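Local atomic coordinates of CrtC domain-containing protein (Fusarium vanettenii 77-13-4, PDB entry 7A0Q), a protein that probably acts as a hydratase (a lyase) that adds water to the phytoalexin kievitone, built on two lipocalin-like beta domains. Residues Y87-T92 with Q102-G107; V120-I125 with Y139-N144; L264-I269 with W287-S292. All blocks are in the same frame, centred on the assembly; numbering follows the deposited sequence.

Interaction 1: Y87-T92 with Q102-G107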
ATOM      1  N   TYR A  87      -1.852  14.506   7.277  1.00 18.86           N
ATOM      2  CA  TYR A  87      -1.578  14.823   5.888  1.00 17.55           C
ATOM      3  C   TYR A  87      -2.339  13.883   4.978  1.00 18.50           C
ATOM      4  O   TYR A  87      -2.768  12.795   5.373  1.00 17.10           O
ATOM      5  CB  TYR A  87      -0.079  14.802   5.552  1.00 16.85           C
ATOM      6  CG  TYR A  87       0.687  13.497   5.684  1.00 17.47           C
ATOM      7  CD1 TYR A  87       0.470  12.427   4.819  1.00 17.56           C
ATOM      8  CD2 TYR A  87       1.702  13.375   6.619  1.00 16.10           C
ATOM      9  CE1 TYR A  87       1.217  11.253   4.928  1.00 17.31           C
ATOM     10  CE2 TYR A  87       2.460  12.208   6.725  1.00 17.15           C
ATOM     11  CZ  TYR A  87       2.208  11.150   5.880  1.00 20.85           C
ATOM     12  OH  TYR A  87       2.952   9.992   5.974  1.00 19.05           O
ATOM     13  N   PHE A  88      -2.555  14.363   3.762  1.00 17.48           N
ATOM     14  CA  PHE A  88      -2.979  13.538   2.647  1.00 15.23           C
ATOM     15  C   PHE A  88      -1.924  13.660   1.565  1.00 18.32           C
ATOM     16  O   PHE A  88      -1.425  14.759   1.296  1.00 20.44           O
ATOM     17  CB  PHE A  88      -4.345  13.981   2.103  1.00 16.00           C
ATOM     18  CG  PHE A  88      -4.867  13.115   0.978  1.00 17.07           C
ATOM     19  CD1 PHE A  88      -5.509  11.906   1.247  1.00 18.20           C
ATOM     20  CD2 PHE A  88      -4.726  13.518  -0.348  1.00 18.06           C
ATOM     21  CE1 PHE A  88      -5.999  11.113   0.200  1.00 19.68           C
ATOM     22  CE2 PHE A  88      -5.211  12.735  -1.396  1.00 20.75           C
ATOM     23  CZ  PHE A  88      -5.852  11.527  -1.120  1.00 18.22           C
ATOM     24  N   ARG A  89      -1.582  12.534   0.949  1.00 14.59           N
ATOM     25  CA  ARG A  89      -0.634  12.542  -0.152  1.00 15.79           C
ATOM     26  C   ARG A  89      -1.108  11.571  -1.226  1.00 15.75           C
ATOM     27  O   ARG A  89      -1.852  10.621  -0.951  1.00 15.48           O
ATOM     28  CB  ARG A  89       0.799  12.216   0.328  1.00 16.90           C
ATOM     29  CG  ARG A  89       0.949  10.880   1.039  1.00 16.86           C
ATOM     30  CD  ARG A  89       2.336  10.775   1.658  1.00 18.40           C
ATOM     31  NE  ARG A  89       2.553   9.475   2.286  1.00 18.79           N
ATOM     32  CZ  ARG A  89       3.689   9.114   2.879  1.00 18.60           C
ATOM     33  NH1 ARG A  89       4.712   9.969   2.932  1.00 18.28           N
ATOM     34  NH2 ARG A  89       3.805   7.907   3.419  1.00 17.26           N
ATOM     35  N   ALA A  90      -0.721  11.848  -2.465  1.00 17.28           N
ATOM     36  CA  ALA A  90      -1.240  11.075  -3.588  1.00 17.01           C
ATOM     37  C   ALA A  90      -0.284  11.198  -4.759  1.00 19.17           C
ATOM     38  O   ALA A  90       0.456  12.179  -4.874  1.00 18.53           O
ATOM     39  CB  ALA A  90      -2.641  11.550  -4.005  1.00 17.19           C
ATOM     40  N   SER A  91      -0.348  10.214  -5.656  1.00 18.70           N
ATOM     41  CA  SER A  91       0.492  10.240  -6.846  1.00 19.19           C
ATOM     42  C   SER A  91      -0.192   9.496  -7.981  1.00 17.44           C
ATOM     43  O   SER A  91      -1.090   8.675  -7.769  1.00 17.49           O
ATOM     44  CB  SER A  91       1.877   9.634  -6.580  1.00 18.02           C
ATOM     45  OG  SER A  91       1.806   8.233  -6.337  1.00 19.13           O
ATOM     46  N   THR A  92       0.243   9.805  -9.204  1.00 18.84           N
ATOM     47  CA  THR A  92      -0.162   9.059 -10.385  1.00 16.09           C
ATOM     48  C   THR A  92       1.076   8.710 -11.186  1.00 17.99           C
ATOM     49  O   THR A  92       2.015   9.508 -11.265  1.00 20.42           O
ATOM     50  CB  THR A  92      -1.129   9.849 -11.275  1.00 20.47           C
ATOM     51  OG1 THR A  92      -0.433  10.974 -11.821  1.00 22.91           O
ATOM     52  CG2 THR A  92      -2.331  10.335 -10.474  1.00 18.69           C
ATOM     53  N   GLN A 102       3.001  13.933  -8.016  1.00 22.07           N
ATOM     54  CA  GLN A 102       2.758  13.656  -6.609  1.00 18.61           C
ATOM     55  C   GLN A 102       2.606  14.960  -5.844  1.00 20.06           C
ATOM     56  O   GLN A 102       3.084  16.014  -6.270  1.00 21.47           O
ATOM     57  CB  GLN A 102       3.891  12.829  -5.986  1.00 19.97           C
ATOM     58  CG  GLN A 102       5.299  13.417  -6.151  1.00 19.67           C
ATOM     59  CD  GLN A 102       5.625  14.531  -5.167  1.00 24.06           C
ATOM     60  OE1 GLN A 102       5.212  14.502  -4.008  1.00 22.17           O
ATOM     61  NE2 GLN A 102       6.373  15.528  -5.636  1.00 26.68           N
ATOM     62  N   TYR A 103       1.963  14.863  -4.684  1.00 18.46           N
ATOM     63  CA  TYR A 103       1.950  15.968  -3.737  1.00 18.08           C
ATOM     64  C   TYR A 103       1.674  15.436  -2.341  1.00 20.41           C
ATOM     65  O   TYR A 103       1.176  14.318  -2.166  1.00 17.94           O
ATOM     66  CB  TYR A 103       0.909  17.031  -4.113  1.00 20.55           C
ATOM     67  CG  TYR A 103      -0.520  16.620  -3.823  1.00 17.70           C
ATOM     68  CD1 TYR A 103      -1.235  15.856  -4.737  1.00 18.94           C
ATOM     69  CD2 TYR A 103      -1.149  16.994  -2.646  1.00 21.69           C
ATOM     70  CE1 TYR A 103      -2.537  15.482  -4.488  1.00 18.00           C
ATOM     71  CE2 TYR A 103      -2.463  16.626  -2.387  1.00 23.80           C
ATOM     72  CZ  TYR A 103      -3.147  15.868  -3.314  1.00 18.66           C
ATOM     73  OH  TYR A 103      -4.450  15.491  -3.072  1.00 20.37           O
ATOM     74  N   VAL A 104       2.013  16.262  -1.355  1.00 19.51           N
ATOM     75  CA  VAL A 104       1.709  16.042   0.056  1.00 19.25           C
ATOM     76  C   VAL A 104       1.086  17.330   0.568  1.00 24.69           C
ATOM     77  O   VAL A 104       1.654  18.412   0.373  1.00 24.83           O
ATOM     78  CB  VAL A 104       2.969  15.703   0.880  1.00 18.83           C
ATOM     79  CG1 VAL A 104       2.598  15.420   2.340  1.00 18.37           C
ATOM     80  CG2 VAL A 104       3.764  14.547   0.271  1.00 19.62           C
ATOM     81  N   THR A 105      -0.079  17.232   1.203  1.00 19.52           N
ATOM     82  CA  THR A 105      -0.744  18.404   1.765  1.00 19.93           C
ATOM     83  C   THR A 105      -1.012  18.174   3.248  1.00 25.03           C
ATOM     84  O   THR A 105      -1.492  17.108   3.649  1.00 20.52           O
ATOM     85  CB  THR A 105      -2.027  18.751   0.977  1.00 20.94           C
ATOM     86  OG1 THR A 105      -2.553  20.000   1.440  1.00 25.34           O
ATOM     87  CG2 THR A 105      -3.091  17.670   1.111  1.00 21.25           C
ATOM     88  N   VAL A 106      -0.658  19.162   4.069  1.00 21.29           N
ATOM     89  CA  VAL A 106      -0.595  18.994   5.516  1.00 23.00           C
ATOM     90  C   VAL A 106      -1.821  19.633   6.148  1.00 22.92           C
ATOM     91  O   VAL A 106      -2.180  20.773   5.821  1.00 25.06           O
ATOM     92  CB  VAL A 106       0.706  19.594   6.079  1.00 22.38           C
ATOM     93  CG1 VAL A 106       0.731  19.498   7.593  1.00 27.51           C
ATOM     94  CG2 VAL A 106       1.894  18.868   5.488  1.00 23.33           C
ATOM     95  N   GLY A 107      -2.485  18.880   7.025  1.00 21.44           N
ATOM     96  CA  GLY A 107      -3.583  19.372   7.818  1.00 23.03           C
ATOM     97  C   GLY A 107      -3.216  19.450   9.287  1.00 19.93           C
ATOM     98  O   GLY A 107      -2.069  19.241   9.685  1.00 22.82           O
TER

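Interaction 2: V120-I125 with Y139-N144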
ATOM      1  N   VAL A 120      -7.807  16.292   3.790  1.00 18.70           N
ATOM      2  CA  VAL A 120      -7.133  17.582   3.901  1.00 21.08           C
ATOM      3  C   VAL A 120      -7.588  18.371   2.681  1.00 20.85           C
ATOM      4  O   VAL A 120      -7.266  17.997   1.545  1.00 22.39           O
ATOM      5  CB  VAL A 120      -5.600  17.465   3.949  1.00 20.12           C
ATOM      6  CG1 VAL A 120      -4.965  18.858   4.030  1.00 22.70           C
ATOM      7  CG2 VAL A 120      -5.147  16.602   5.140  1.00 20.79           C
ATOM      8  N   GLY A 121      -8.352  19.436   2.907  1.00 23.15           N
ATOM      9  CA  GLY A 121      -8.922  20.111   1.760  1.00 22.85           C
ATOM     10  C   GLY A 121      -9.920  19.213   1.049  1.00 18.76           C
ATOM     11  O   GLY A 121     -10.609  18.395   1.662  1.00 24.10           O
ATOM     12  N   ASN A 122      -9.992  19.366  -0.271  1.00 20.83           N
ATOM     13  CA  ASN A 122     -10.898  18.566  -1.098  1.00 22.12           C
ATOM     14  C   ASN A 122     -10.240  17.287  -1.588  1.00 19.58           C
ATOM     15  O   ASN A 122     -10.393  16.894  -2.745  1.00 21.65           O
ATOM     16  CB  ASN A 122     -11.399  19.400  -2.274  1.00 27.86           C
ATOM     17  CG  ASN A 122     -12.734  18.911  -2.815  1.00 37.56           C
ATOM     18  OD1 ASN A 122     -13.391  18.050  -2.218  1.00 41.77           O
ATOM     19  ND2 ASN A 122     -13.142  19.458  -3.956  1.00 41.41           N
ATOM     20  N   ASN A 123      -9.479  16.629  -0.713  1.00 20.04           N
ATOM     21  CA  ASN A 123      -8.748  15.410  -1.012  1.00 18.18           C
ATOM     22  C   ASN A 123      -8.892  14.497   0.190  1.00 18.30           C
ATOM     23  O   ASN A 123      -8.820  14.969   1.323  1.00 19.13           O
ATOM     24  CB  ASN A 123      -7.253  15.682  -1.247  1.00 18.66           C
ATOM     25  CG  ASN A 123      -6.996  16.964  -2.016  1.00 21.45           C
ATOM     26  OD1 ASN A 123      -7.153  17.005  -3.230  1.00 20.62           O
ATOM     27  ND2 ASN A 123      -6.571  18.012  -1.311  1.00 22.08           N
ATOM     28  N   GLY A 124      -9.088  13.202  -0.032  1.00 16.88           N
ATOM     29  CA  GLY A 124      -9.147  12.312   1.115  1.00 15.24           C
ATOM     30  C   GLY A 124      -9.592  10.902   0.761  1.00 14.87           C
ATOM     31  O   GLY A 124      -9.537  10.476  -0.400  1.00 15.08           O
ATOM     32  N   ILE A 125      -9.992  10.176   1.808  1.00 15.28           N
ATOM     33  CA  ILE A 125     -10.497   8.809   1.708  1.00 13.04           C
ATOM     34  C   ILE A 125     -11.762   8.734   2.547  1.00 16.83           C
ATOM     35  O   ILE A 125     -11.797   9.240   3.673  1.00 15.42           O
ATOM     36  CB  ILE A 125      -9.449   7.775   2.173  1.00 13.33           C
ATOM     37  CG1 ILE A 125      -8.237   7.784   1.224  1.00 13.24           C
ATOM     38  CG2 ILE A 125     -10.064   6.376   2.258  1.00 17.19           C
ATOM     39  CD1 ILE A 125      -7.045   6.970   1.724  1.00 15.42           C
ATOM     40  N   TYR A 139     -10.001  10.063  -3.282  1.00 15.68           N
ATOM     41  CA  TYR A 139     -10.212  11.160  -4.219  1.00 16.52           C
ATOM     42  C   TYR A 139      -9.207  12.280  -3.984  1.00 17.26           C
ATOM     43  O   TYR A 139      -8.713  12.490  -2.872  1.00 16.60           O
ATOM     44  CB  TYR A 139     -11.648  11.701  -4.131  1.00 16.42           C
ATOM     45  CG  TYR A 139     -11.967  12.341  -2.805  1.00 16.18           C
ATOM     46  CD1 TYR A 139     -12.324  11.560  -1.708  1.00 17.24           C
ATOM     47  CD2 TYR A 139     -11.887  13.720  -2.636  1.00 18.72           C
ATOM     48  CE1 TYR A 139     -12.604  12.133  -0.481  1.00 16.91           C
ATOM     49  CE2 TYR A 139     -12.174  14.309  -1.406  1.00 18.93           C
ATOM     50  CZ  TYR A 139     -12.536  13.508  -0.340  1.00 17.70           C
ATOM     51  OH  TYR A 139     -12.813  14.065   0.890  1.00 20.32           O
ATOM     52  N   SER A 140      -8.904  12.994  -5.067  1.00 15.78           N
ATOM     53  CA  SER A 140      -7.908  14.051  -5.060  1.00 16.27           C
ATOM     54  C   SER A 140      -8.342  15.113  -6.057  1.00 20.67           C
ATOM     55  O   SER A 140      -8.832  14.787  -7.147  1.00 18.01           O
ATOM     56  CB  SER A 140      -6.517  13.503  -5.422  1.00 19.98           C
ATOM     57  OG  SER A 140      -5.547  14.540  -5.445  1.00 20.62           O
ATOM     58  N   ASN A 141      -8.168  16.390  -5.664  1.00 19.64           N
ATOM     59  CA  ASN A 141      -8.527  17.547  -6.493  1.00 20.79           C
ATOM     60  C   ASN A 141      -7.397  18.556  -6.349  1.00 25.77           C
ATOM     61  O   ASN A 141      -7.549  19.634  -5.769  1.00 35.39           O
ATOM     62  CB  ASN A 141      -9.870  18.135  -6.085  1.00 20.11           C
ATOM     63  CG  ASN A 141     -11.006  17.188  -6.356  1.00 24.98           C
ATOM     64  OD1 ASN A 141     -11.411  17.001  -7.506  1.00 22.54           O
ATOM     65  ND2 ASN A 141     -11.521  16.567  -5.305  1.00 22.44           N
ATOM     66  N   HIS A 142      -6.242  18.158  -6.859  1.00 24.33           N
ATOM     67  CA  HIS A 142      -5.009  18.916  -6.813  1.00 25.83           C
ATOM     68  C   HIS A 142      -4.516  19.057  -8.240  1.00 34.56           C
ATOM     69  O   HIS A 142      -4.722  18.163  -9.067  1.00 29.44           O
ATOM     70  CB  HIS A 142      -3.982  18.186  -5.945  1.00 31.57           C
ATOM     71  CG  HIS A 142      -2.792  19.007  -5.563  1.00 33.35           C
ATOM     72  ND1 HIS A 142      -2.728  19.719  -4.384  1.00 34.83           N
ATOM     73  CD2 HIS A 142      -1.600  19.190  -6.180  1.00 34.92           C
ATOM     74  CE1 HIS A 142      -1.557  20.326  -4.303  1.00 36.50           C
ATOM     75  NE2 HIS A 142      -0.854  20.023  -5.380  1.00 35.34           N
ATOM     76  N   ASP A 143      -3.902  20.192  -8.546  1.00 34.29           N
ATOM     77  CA  ASP A 143      -3.375  20.371  -9.889  1.00 39.02           C
ATOM     78  C   ASP A 143      -2.382  19.258 -10.201  1.00 31.53           C
ATOM     79  O   ASP A 143      -1.491  18.958  -9.400  1.00 34.26           O
ATOM     80  CB  ASP A 143      -2.724  21.748 -10.028  1.00 47.58           C
ATOM     81  CG  ASP A 143      -3.747  22.855 -10.212  1.00 49.67           C
ATOM     82  OD1 ASP A 143      -4.835  22.579 -10.766  1.00 53.93           O
ATOM     83  OD2 ASP A 143      -3.461  23.999  -9.803  1.00 56.37           O
ATOM     84  N   ASN A 144      -2.589  18.605 -11.344  1.00 35.06           N
ATOM     85  CA  ASN A 144      -1.812  17.486 -11.865  1.00 32.36           C
ATOM     86  C   ASN A 144      -1.952  16.202 -11.049  1.00 27.23           C
ATOM     87  O   ASN A 144      -1.316  15.207 -11.402  1.00 25.74           O
ATOM     88  CB  ASN A 144      -0.321  17.824 -12.015  1.00 33.13           C
ATOM     89  CG  ASN A 144      -0.086  19.008 -12.933  1.00 42.18           C
ATOM     90  OD1 ASN A 144       0.088  18.843 -14.139  1.00 48.02           O
ATOM     91  ND2 ASN A 144      -0.084  20.207 -12.366  1.00 45.17           N
TER
HETATM   92  O   HOH W   1     -12.836  16.823   1.250  1.00 27.07           O
HETATM   93  O   HOH W   2      -6.713  20.493  -3.454  1.00 42.63           O
HETATM   94  O   HOH W   3      -4.615  20.214  -2.753  1.00 45.63           O

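Interaction 3: L264-I269 with W287-S292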
ATOM      1  N   LEU A 264      12.040 -13.833   6.001  1.00 16.05           N
ATOM      2  CA  LEU A 264      12.665 -13.589   4.704  1.00 17.31           C
ATOM      3  C   LEU A 264      14.046 -12.966   4.887  1.00 16.62           C
ATOM      4  O   LEU A 264      14.373 -12.410   5.936  1.00 17.67           O
ATOM      5  CB  LEU A 264      11.793 -12.698   3.793  1.00 18.30           C
ATOM      6  CG  LEU A 264      11.511 -11.254   4.221  1.00 15.22           C
ATOM      7  CD1 LEU A 264      12.646 -10.289   3.890  1.00 15.71           C
ATOM      8  CD2 LEU A 264      10.207 -10.763   3.591  1.00 16.73           C
ATOM      9  N   GLU A 265      14.855 -13.078   3.840  1.00 18.36           N
ATOM     10  CA  GLU A 265      16.130 -12.379   3.738  1.00 21.21           C
ATOM     11  C   GLU A 265      15.981 -11.253   2.724  1.00 19.30           C
ATOM     12  O   GLU A 265      15.462 -11.474   1.625  1.00 20.24           O
ATOM     13  CB  GLU A 265      17.252 -13.336   3.322  1.00 21.38           C
ATOM     14  CG  GLU A 265      17.479 -14.463   4.306  1.00 26.51           C
ATOM     15  CD  GLU A 265      18.543 -15.438   3.840  1.00 41.49           C
ATOM     16  OE1 GLU A 265      19.223 -15.142   2.835  1.00 42.39           O
ATOM     17  OE2 GLU A 265      18.694 -16.496   4.485  1.00 39.24           O
ATOM     18  N   PHE A 266      16.453 -10.062   3.090  1.00 19.22           N
ATOM     19  CA  PHE A 266      16.237  -8.837   2.331  1.00 21.00           C
ATOM     20  C   PHE A 266      17.579  -8.294   1.868  1.00 20.43           C
ATOM     21  O   PHE A 266      18.488  -8.126   2.684  1.00 21.84           O
ATOM     22  CB  PHE A 266      15.512  -7.812   3.212  1.00 21.95           C
ATOM     23  CG  PHE A 266      15.534  -6.394   2.692  1.00 20.32           C
ATOM     24  CD1 PHE A 266      14.611  -5.966   1.743  1.00 19.87           C
ATOM     25  CD2 PHE A 266      16.425  -5.464   3.220  1.00 20.59           C
ATOM     26  CE1 PHE A 266      14.611  -4.652   1.298  1.00 21.46           C
ATOM     27  CE2 PHE A 266      16.428  -4.149   2.776  1.00 24.05           C
ATOM     28  CZ  PHE A 266      15.522  -3.740   1.824  1.00 22.18           C
ATOM     29  N   THR A 267      17.702  -8.017   0.574  1.00 20.58           N
ATOM     30  CA  THR A 267      18.932  -7.445   0.024  1.00 22.70           C
ATOM     31  C   THR A 267      18.589  -6.228  -0.819  1.00 19.59           C
ATOM     32  O   THR A 267      18.026  -6.383  -1.923  1.00 22.88           O
ATOM     33  CB  THR A 267      19.698  -8.462  -0.816  1.00 24.53           C
ATOM     34  OG1 THR A 267      20.046  -9.588  -0.003  1.00 24.35           O
ATOM     35  CG2 THR A 267      20.992  -7.828  -1.361  1.00 27.50           C
ATOM     36  N   PRO A 268      18.887  -5.019  -0.356  1.00 22.44           N
ATOM     37  CA  PRO A 268      18.718  -3.846  -1.218  1.00 22.04           C
ATOM     38  C   PRO A 268      19.915  -3.709  -2.148  1.00 25.70           C
ATOM     39  O   PRO A 268      21.065  -3.908  -1.747  1.00 28.21           O
ATOM     40  CB  PRO A 268      18.645  -2.689  -0.217  1.00 23.35           C
ATOM     41  CG  PRO A 268      19.534  -3.154   0.919  1.00 27.62           C
ATOM     42  CD  PRO A 268      19.422  -4.665   0.972  1.00 24.01           C
ATOM     43  N   ILE A 269      19.636  -3.373  -3.403  1.00 25.19           N
ATOM     44  CA  ILE A 269      20.657  -3.328  -4.444  1.00 25.53           C
ATOM     45  C   ILE A 269      20.760  -1.901  -4.956  1.00 27.59           C
ATOM     46  O   ILE A 269      19.751  -1.296  -5.337  1.00 25.22           O
ATOM     47  CB  ILE A 269      20.341  -4.314  -5.581  1.00 21.91           C
ATOM     48  CG1 ILE A 269      20.314  -5.741  -5.029  1.00 24.71           C
ATOM     49  CG2 ILE A 269      21.388  -4.212  -6.690  1.00 26.48           C
ATOM     50  CD1 ILE A 269      19.685  -6.748  -5.945  1.00 26.74           C
ATOM     51  N   TRP A 287      15.924  -5.041  -5.657  1.00 19.55           N
ATOM     52  CA  TRP A 287      15.947  -5.811  -4.418  1.00 23.86           C
ATOM     53  C   TRP A 287      15.957  -7.297  -4.736  1.00 18.63           C
ATOM     54  O   TRP A 287      15.515  -7.736  -5.803  1.00 20.66           O
ATOM     55  CB  TRP A 287      14.728  -5.503  -3.513  1.00 20.87           C
ATOM     56  CG  TRP A 287      14.582  -4.066  -3.141  1.00 21.92           C
ATOM     57  CD1 TRP A 287      15.006  -3.465  -1.992  1.00 20.27           C
ATOM     58  CD2 TRP A 287      13.973  -3.041  -3.928  1.00 20.43           C
ATOM     59  NE1 TRP A 287      14.709  -2.125  -2.024  1.00 21.23           N
ATOM     60  CE2 TRP A 287      14.073  -1.839  -3.202  1.00 18.04           C
ATOM     61  CE3 TRP A 287      13.351  -3.025  -5.180  1.00 18.34           C
ATOM     62  CZ2 TRP A 287      13.582  -0.627  -3.691  1.00 20.32           C
ATOM     63  CZ3 TRP A 287      12.861  -1.823  -5.661  1.00 18.76           C
ATOM     64  CH2 TRP A 287      12.979  -0.641  -4.914  1.00 17.94           C
ATOM     65  N   LYS A 288      16.436  -8.075  -3.769  1.00 20.74           N
ATOM     66  CA  LYS A 288      16.194  -9.506  -3.718  1.00 21.67           C
ATOM     67  C   LYS A 288      15.483  -9.846  -2.417  1.00 20.30           C
ATOM     68  O   LYS A 288      15.815  -9.298  -1.359  1.00 22.03           O
ATOM     69  CB  LYS A 288      17.504 -10.304  -3.827  1.00 24.24           C
ATOM     70  CG  LYS A 288      18.052 -10.379  -5.250  1.00 34.47           C
ATOM     71  CD  LYS A 288      19.307 -11.243  -5.338  1.00 41.15           C
ATOM     72  CE  LYS A 288      20.339 -10.627  -6.274  1.00 50.64           C
ATOM     73  NZ  LYS A 288      21.285 -11.641  -6.831  1.00 56.42           N
ATOM     74  N   LEU A 289      14.506 -10.751  -2.502  1.00 21.35           N
ATOM     75  CA  LEU A 289      13.850 -11.324  -1.334  1.00 21.06           C
ATOM     76  C   LEU A 289      13.929 -12.835  -1.428  1.00 19.81           C
ATOM     77  O   LEU A 289      13.624 -13.410  -2.475  1.00 25.22           O
ATOM     78  CB  LEU A 289      12.382 -10.908  -1.235  1.00 22.63           C
ATOM     79  CG  LEU A 289      12.068  -9.420  -1.094  1.00 19.85           C
ATOM     80  CD1 LEU A 289      10.576  -9.170  -1.326  1.00 22.01           C
ATOM     81  CD2 LEU A 289      12.485  -8.895   0.267  1.00 21.71           C
ATOM     82  N   LYS A 290      14.318 -13.471  -0.335  1.00 18.79           N
ATOM     83  CA  LYS A 290      14.282 -14.924  -0.209  1.00 20.90           C
ATOM     84  C   LYS A 290      13.286 -15.208   0.908  1.00 21.34           C
ATOM     85  O   LYS A 290      13.592 -14.958   2.074  1.00 20.25           O
ATOM     86  CB  LYS A 290      15.673 -15.457   0.126  1.00 24.74           C
ATOM     87  CG  LYS A 290      15.764 -16.926   0.432  1.00 37.20           C
ATOM     88  CD  LYS A 290      17.180 -17.430   0.183  1.00 41.66           C
ATOM     89  CE  LYS A 290      17.202 -18.937   0.040  1.00 48.17           C
ATOM     90  NZ  LYS A 290      16.058 -19.400  -0.790  1.00 51.10           N
ATOM     91  N   ILE A 291      12.088 -15.683   0.568  1.00 21.19           N
ATOM     92  CA  ILE A 291      11.051 -15.945   1.567  1.00 17.84           C
ATOM     93  C   ILE A 291      11.120 -17.418   1.964  1.00 19.20           C
ATOM     94  O   ILE A 291      10.915 -18.306   1.125  1.00 19.98           O
ATOM     95  CB  ILE A 291       9.655 -15.558   1.049  1.00 18.80           C
ATOM     96  CG1 ILE A 291       9.659 -14.086   0.615  1.00 18.27           C
ATOM     97  CG2 ILE A 291       8.609 -15.794   2.153  1.00 19.86           C
ATOM     98  CD1 ILE A 291       8.331 -13.594  -0.009  1.00 18.04           C
ATOM     99  N   SER A 292      11.392 -17.669   3.249  1.00 18.72           N
ATOM    100  CA  SER A 292      11.763 -19.000   3.725  1.00 19.64           C
ATOM    101  C   SER A 292      10.682 -20.019   3.408  1.00 22.34           C
ATOM    102  O   SER A 292       9.524 -19.862   3.814  1.00 19.66           O
ATOM    103  CB  SER A 292      12.020 -18.969   5.232  1.00 20.48           C
ATOM    104  OG  SER A 292      12.532 -20.216   5.701  1.00 20.85           O
TER

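Interaction 1: Y87-T92 with Q102-G107
Q102 lays its CB against S91 CB at 3.8 Å, while its bent chain carries OE1 away to the backbone N of V309. At Y103 the backbone exchanges two hydrogen bonds with A90, each 3.1 Å between N and O. The Y103 side chain reaches back across the neighbouring strand: with chi1 at 75°, CG lies between the backbone N and the carbonyl carbon, CE1 rests 4.0 Å from A90 CB, and OH comes to the edge of the F88 ring, near its plane, 3.3 Å from CE2. The hydroxyl is hydrogen-bonded to S140 OG. V104, on the other face, touches R89 CB through CG2 at 3.8 Å. The extended R89 chain continues past it; NE is hydrogen-bonded to H78 ND1, while Y87 OH lies over the centre of one guanidinium face. T105 exchanges a second pair of backbone bonds with F88, T105 N to F88 O being 2.8 Å and close to straight at 173°, and its CG2 packs on F88 CB. V106 brings its CA near Y87 CB at 4.2 Å. Alternating hydrogen-bonded and non-hydrogen-bonded pairs mark antiparallel pairing, and consecutive strands 86-94 and 100-107 make a beta hairpin of the CrtC N-terminal lipocalin domain.

Interaction 2: V120-I125 with Y139-N144
G124 and Y139 form the hydrogen-bonded pair of an antiparallel beta hairpin, strands 123-127 and 136-142 of the CrtC lipocalin domain, with G124 N to Y139 O at 3.0 Å and a matching bond back. The Y139 side chain folds over this backbone: chi1 of 65° sets CG between its own N and carbonyl carbon, and one ring face lies across G124, whose N sits over the ring centre and whose CA makes a CH-pi contact. With no side chain at G124, the ring lies directly on its main chain, Y139 CZ 3.5 Å from G124 N. N122 O approaches the edge of the same ring, 3.4 Å from CE2.

Beyond Y139, side-chain amides take over from backbone pairing. N141 ND2 donates to N122 O at 2.8 Å, almost straight and within its amide plane. N123 turns CG anti to its carbonyl carbon (chi1 -39°), and OD1 accepts N141 N at 2.7 Å in the carbonyl plane, standing in for a main-chain acceptor. The other end of this amide, ND2, donates to V120 O, so N123 ties the 120-123 turn to the opposite strand. S140 points elsewhere, its OG bonded to V145 O. A water joins G121 O to Y139 OH, 2.8 Å from each.

Interaction 3: L264-I269 with W287-S292
L264-I269 and W287-I291 run antiparallel at 171°, their axes 4.5 Å apart, and four backbone hydrogen bonds of 2.9 to 3.0 Å between N and O atoms join E265 with K290 and T267 with K288. L264, F266, P268, W287, L289 and I291 share one face. There L289 sends CD2 between two partners, 3.9 Å from both L264 CD1 and F266 CD1, meeting the phenyl ring at its edge and in its plane. F266 and W287 lie side by side and point the same way. Their rings meet rim to rim with planes 33° apart, neither covering the other, and the closest approach is F266 CE1 to W287 CD1 at 3.5 Å. W287 CD1 also lies 3.8 Å from P268 CA.

The two strands, 259-275 and 282-291, form a hairpin in the closed eight-stranded antiparallel barrel of the lipocalin-like domain. F222 on strand 218-225 meets W287 edge-to-face and also touches F266 and L289, so this apolar face packs against other barrel strands, while P268 borders an N-acetylglucosamine of the attached glycan.

The other face is polar and exposed. E265 and K290 run alongside each other, meeting through their CB atoms, but E265 OE1 and K290 NZ remain 6.4 Å apart and form no salt bridge. Further along, I269 CD1 reaches over to the aliphatic part of K288, touching CE at 3.9 Å.

The three contacts follow one another along the chain, each within a beta hairpin. Interactions 1 and 2 belong to the CrtC N-terminal lipocalin domain, with centres about 8 Å apart, and touch directly: Y103 OH probably bonds N123 OD1, and F88 packs on N123 CB, so the face of 86-94 and 100-107 bearing F88 and Y103 is covered in part by the second hairpin. Interaction 3 lies in the barrel of the lipocalin-like domain on the opposite side of the chain's centre, about 30 Å from interaction 1 and 35 Å from interaction 2 between centres. The contacts therefore sample both lipocalin-type halves, two joined locally and one remote.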